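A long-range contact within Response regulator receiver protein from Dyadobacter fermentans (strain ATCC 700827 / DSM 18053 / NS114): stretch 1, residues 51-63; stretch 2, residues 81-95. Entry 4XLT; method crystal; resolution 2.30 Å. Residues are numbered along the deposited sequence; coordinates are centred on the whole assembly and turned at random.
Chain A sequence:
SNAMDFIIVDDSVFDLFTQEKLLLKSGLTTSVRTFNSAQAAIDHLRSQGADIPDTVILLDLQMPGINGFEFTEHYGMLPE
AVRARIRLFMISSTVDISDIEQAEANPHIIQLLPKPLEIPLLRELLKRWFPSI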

# COMPACT_ATOMS: atom_id res chain seq x y z
N ASP A 51 -6.30 11.23 7.43
CA ASP A 51 -5.93 12.53 7.96
C ASP A 51 -5.27 12.41 9.33
O ASP A 51 -4.94 13.42 9.96
CB ASP A 51 -7.16 13.44 8.04
CG ASP A 51 -8.24 12.88 8.95
OD1 ASP A 51 -8.30 11.64 9.11
OD2 ASP A 51 -9.03 13.68 9.50
N ILE A 52 -5.09 11.18 9.79
CA ILE A 52 -4.48 10.94 11.10
C ILE A 52 -2.98 11.21 11.07
O ILE A 52 -2.34 11.04 10.03
CB ILE A 52 -4.73 9.49 11.58
CG1 ILE A 52 -4.03 8.49 10.66
CG2 ILE A 52 -6.21 9.21 11.68
CD1 ILE A 52 -3.93 7.10 11.25
N PRO A 53 -2.42 11.66 12.21
CA PRO A 53 -0.98 11.90 12.33
C PRO A 53 -0.15 10.64 12.13
O PRO A 53 -0.71 9.54 12.11
CB PRO A 53 -0.83 12.41 13.77
CG PRO A 53 -2.17 12.92 14.14
CD PRO A 53 -3.15 12.04 13.43
N ASP A 54 1.16 10.81 11.98
CA ASP A 54 2.09 9.69 11.99
C ASP A 54 1.85 8.87 13.25
O ASP A 54 2.01 9.37 14.36
CB ASP A 54 3.53 10.17 11.93
CG ASP A 54 3.89 10.77 10.59
OD1 ASP A 54 2.97 11.03 9.78
OD2 ASP A 54 5.10 10.98 10.34
N THR A 55 1.46 7.61 13.07
CA THR A 55 1.04 6.80 14.20
C THR A 55 1.89 5.54 14.34
O THR A 55 2.09 4.79 13.39
CB THR A 55 -0.44 6.40 14.07
OG1 THR A 55 -1.26 7.58 14.07
CG2 THR A 55 -0.86 5.50 15.23
N VAL A 56 2.40 5.32 15.55
CA VAL A 56 3.12 4.10 15.88
C VAL A 56 2.22 3.17 16.70
O VAL A 56 1.62 3.60 17.69
CB VAL A 56 4.42 4.40 16.65
CG1 VAL A 56 5.14 3.11 17.01
CG2 VAL A 56 5.32 5.31 15.84
N ILE A 57 2.13 1.91 16.29
CA ILE A 57 1.35 0.93 17.04
C ILE A 57 2.26 -0.14 17.64
O ILE A 57 2.98 -0.83 16.92
CB ILE A 57 0.29 0.26 16.16
CG1 ILE A 57 -0.69 1.30 15.61
CG2 ILE A 57 -0.46 -0.80 16.97
CD1 ILE A 57 -1.85 0.71 14.82
N LEU A 58 2.22 -0.27 18.96
CA LEU A 58 2.97 -1.30 19.66
C LEU A 58 2.03 -2.44 20.04
O LEU A 58 1.16 -2.29 20.89
CB LEU A 58 3.66 -0.73 20.89
CG LEU A 58 4.53 0.50 20.66
CD1 LEU A 58 5.23 0.90 21.95
CD2 LEU A 58 5.54 0.26 19.55
N LEU A 59 2.22 -3.58 19.39
CA LEU A 59 1.32 -4.71 19.55
C LEU A 59 2.00 -5.87 20.28
O LEU A 59 3.08 -6.31 19.88
CB LEU A 59 0.81 -5.17 18.19
CG LEU A 59 -0.06 -6.42 18.16
CD1 LEU A 59 -1.40 -6.15 18.82
CD2 LEU A 59 -0.24 -6.91 16.73
N ASP A 60 1.39 -6.34 21.36
CA ASP A 60 1.97 -7.45 22.11
C ASP A 60 1.78 -8.76 21.36
O ASP A 60 0.74 -9.00 20.75
CB ASP A 60 1.35 -7.55 23.51
CG ASP A 60 1.85 -8.75 24.27
OD1 ASP A 60 3.02 -8.75 24.72
OD2 ASP A 60 1.07 -9.72 24.43
N LEU A 61 2.80 -9.62 21.43
CA LEU A 61 2.78 -10.90 20.73
C LEU A 61 1.85 -11.92 21.39
O LEU A 61 0.84 -12.31 20.80
CB LEU A 61 4.20 -11.47 20.66
CG LEU A 61 4.36 -12.76 19.86
CD1 LEU A 61 3.83 -12.55 18.45
CD2 LEU A 61 5.81 -13.19 19.83
N GLN A 62 2.18 -12.35 22.60
CA GLN A 62 1.37 -13.34 23.31
C GLN A 62 0.09 -12.72 23.85
O GLN A 62 0.01 -12.36 25.03
CB GLN A 62 2.16 -13.99 24.45
CG GLN A 62 3.18 -15.02 24.00
CD GLN A 62 4.45 -14.40 23.46
OE1 GLN A 62 4.82 -13.29 23.85
NE2 GLN A 62 5.12 -15.11 22.56
N MSE A 63 -0.92 -12.62 22.99
CA MSE A 63 -2.19 -12.03 23.36
C MSE A 63 -3.34 -13.01 23.12
O MSE A 63 -4.50 -12.62 23.00
CB MSE A 63 -2.43 -10.73 22.58
CG MSE A 63 -3.31 -9.73 23.29
SE MSE A 63 -3.48 -8.07 22.30
CE MSE A 63 -4.60 -7.09 23.55
N ALA A 81 -4.91 3.61 2.69
CA ALA A 81 -4.63 5.02 2.93
C ALA A 81 -4.40 5.32 4.41
O ALA A 81 -3.69 6.27 4.75
CB ALA A 81 -5.76 5.87 2.39
N VAL A 82 -4.99 4.53 5.30
CA VAL A 82 -4.77 4.75 6.73
C VAL A 82 -3.57 3.94 7.22
O VAL A 82 -2.85 4.36 8.12
CB VAL A 82 -6.04 4.43 7.57
CG1 VAL A 82 -6.27 2.94 7.69
CG2 VAL A 82 -5.94 5.06 8.95
N ARG A 83 -3.34 2.78 6.59
CA ARG A 83 -2.19 1.95 6.93
C ARG A 83 -0.88 2.64 6.56
O ARG A 83 0.15 2.40 7.19
CB ARG A 83 -2.28 0.59 6.23
CG ARG A 83 -2.99 -0.47 7.06
CD ARG A 83 -3.72 -1.48 6.19
NE ARG A 83 -2.90 -1.93 5.07
CZ ARG A 83 -3.40 -2.51 3.98
NH1 ARG A 83 -4.71 -2.71 3.87
NH2 ARG A 83 -2.59 -2.90 3.00
N ALA A 84 -0.93 3.49 5.55
CA ALA A 84 0.26 4.21 5.09
C ALA A 84 0.71 5.26 6.11
O ALA A 84 1.85 5.73 6.06
CB ALA A 84 -0.01 4.86 3.74
N ARG A 85 -0.19 5.62 7.02
CA ARG A 85 0.10 6.62 8.05
C ARG A 85 0.56 5.95 9.34
O ARG A 85 0.79 6.62 10.35
CB ARG A 85 -1.13 7.48 8.33
CG ARG A 85 -1.78 8.10 7.10
CD ARG A 85 -1.37 9.55 6.91
NE ARG A 85 0.07 9.71 6.75
CZ ARG A 85 0.87 10.24 7.67
NH1 ARG A 85 2.17 10.34 7.44
NH2 ARG A 85 0.37 10.69 8.81
N ILE A 86 0.70 4.63 9.29
CA ILE A 86 0.96 3.84 10.48
C ILE A 86 2.21 2.97 10.32
O ILE A 86 2.48 2.44 9.24
CB ILE A 86 -0.25 2.94 10.81
CG1 ILE A 86 -1.48 3.80 11.08
CG2 ILE A 86 0.05 2.03 12.00
CD1 ILE A 86 -2.76 3.01 11.27
N ARG A 87 2.99 2.86 11.39
CA ARG A 87 4.08 1.91 11.47
C ARG A 87 3.82 0.96 12.64
O ARG A 87 3.79 1.38 13.80
CB ARG A 87 5.42 2.62 11.65
CG ARG A 87 5.73 3.65 10.58
CD ARG A 87 5.86 3.03 9.20
NE ARG A 87 6.18 4.04 8.20
CZ ARG A 87 5.28 4.63 7.42
NH1 ARG A 87 4.00 4.30 7.51
NH2 ARG A 87 5.67 5.55 6.55
N LEU A 88 3.63 -0.32 12.33
CA LEU A 88 3.22 -1.31 13.32
C LEU A 88 4.40 -2.17 13.79
O LEU A 88 5.14 -2.73 12.97
CB LEU A 88 2.11 -2.19 12.74
CG LEU A 88 1.68 -3.46 13.49
CD1 LEU A 88 1.19 -3.13 14.88
CD2 LEU A 88 0.60 -4.19 12.71
N PHE A 89 4.58 -2.26 15.10
CA PHE A 89 5.67 -3.04 15.68
C PHE A 89 5.15 -4.09 16.64
O PHE A 89 4.19 -3.86 17.38
CB PHE A 89 6.68 -2.13 16.39
CG PHE A 89 7.36 -1.16 15.48
CD1 PHE A 89 6.78 0.06 15.18
CD2 PHE A 89 8.58 -1.47 14.91
CE1 PHE A 89 7.41 0.95 14.33
CE2 PHE A 89 9.21 -0.59 14.06
CZ PHE A 89 8.62 0.63 13.77
N MSE A 90 5.78 -5.26 16.63
CA MSE A 90 5.44 -6.33 17.55
C MSE A 90 6.35 -6.27 18.78
O MSE A 90 7.55 -6.06 18.65
CB MSE A 90 5.57 -7.69 16.84
CG MSE A 90 5.04 -8.88 17.63
SE MSE A 90 3.10 -9.04 17.58
CE MSE A 90 2.89 -9.76 15.78
N ILE A 91 5.77 -6.41 19.96
CA ILE A 91 6.57 -6.41 21.18
C ILE A 91 6.31 -7.67 22.01
O ILE A 91 5.19 -8.18 22.04
CB ILE A 91 6.30 -5.17 22.06
CG1 ILE A 91 4.81 -5.07 22.41
CG2 ILE A 91 6.77 -3.90 21.35
CD1 ILE A 91 4.48 -3.94 23.36
N SER A 92 7.35 -8.16 22.66
CA SER A 92 7.24 -9.38 23.46
C SER A 92 8.39 -9.54 24.44
O SER A 92 9.50 -9.06 24.20
CB SER A 92 7.17 -10.61 22.54
OG SER A 92 6.99 -11.79 23.29
N SER A 93 8.12 -10.23 25.55
CA SER A 93 9.15 -10.53 26.54
C SER A 93 9.96 -11.75 26.12
O SER A 93 11.17 -11.81 26.35
CB SER A 93 8.51 -10.76 27.91
OG SER A 93 7.84 -9.60 28.37
N THR A 94 9.28 -12.72 25.52
CA THR A 94 9.94 -13.92 25.01
C THR A 94 10.16 -13.80 23.50
O THR A 94 9.27 -13.38 22.77
CB THR A 94 9.12 -15.19 25.30
OG1 THR A 94 7.90 -15.16 24.55
CG2 THR A 94 8.79 -15.29 26.78
N VAL A 95 11.35 -14.17 23.05
CA VAL A 95 11.69 -14.04 21.63
C VAL A 95 12.49 -15.24 21.11
O VAL A 95 13.72 -15.22 21.10
CB VAL A 95 12.50 -12.76 21.37

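Two neighbouring parallel strands, one running up to D60 and the other from I86 to S92, form the heart of this contact, and its rule is a backbone ladder with a polar clamp at its start. I52 sets up the approach: its CB points sideways, yet the side chain extends far enough for CD1 to reach V82 CG2 at 3.7 Å. Its carbonyl also helps to seat R85, whose NH2 donates to I52 O at 3.0 Å. D54 completes the clamp. Its CB points away, but the carboxylate turns back, and OD1 forms a salt bridge with R85 NH1 at 2.6 Å while also accepting from R85 NH2 at 2.8 Å. All these oxygens lie at the guanidinium edge, where the N-H groups point.

From T55 the ladder runs in the staggered pattern of parallel strands: T55, I57 and L59 each bond to the two residues flanking their partner. T55 N donates to R85 O (3.0 Å), and R87 N to T55 O (2.9 Å). V56, between rungs, sends its side chain to the other face, where CG1 lies 3.9 Å from F89 CD1. I57 repeats the rung, its N donating to R87 O at 3.0 Å and its O accepting from F89 N at 2.8 Å; its side chain packs against two neighbours, with CD1 3.6 Å from I86 CG2 and CG2 3.5 Å from L88 CD1. L58 shares the face of V56 and rests CB 4.1 Å from I91 CD1. L59 is held by F89 O and I91 N. D60 CA makes a C-H...O contact with I91 O at 3.3 Å, while its OD1 is satisfied elsewhere in the structure.

L61 closes the ladder, N to I91 O at 2.9 Å, and lays CD1 3.7 Å from SE of selenomethionine M90. Beyond it, poorly ordered Q62 brings OE1 within 2.7 Å of S92 OG.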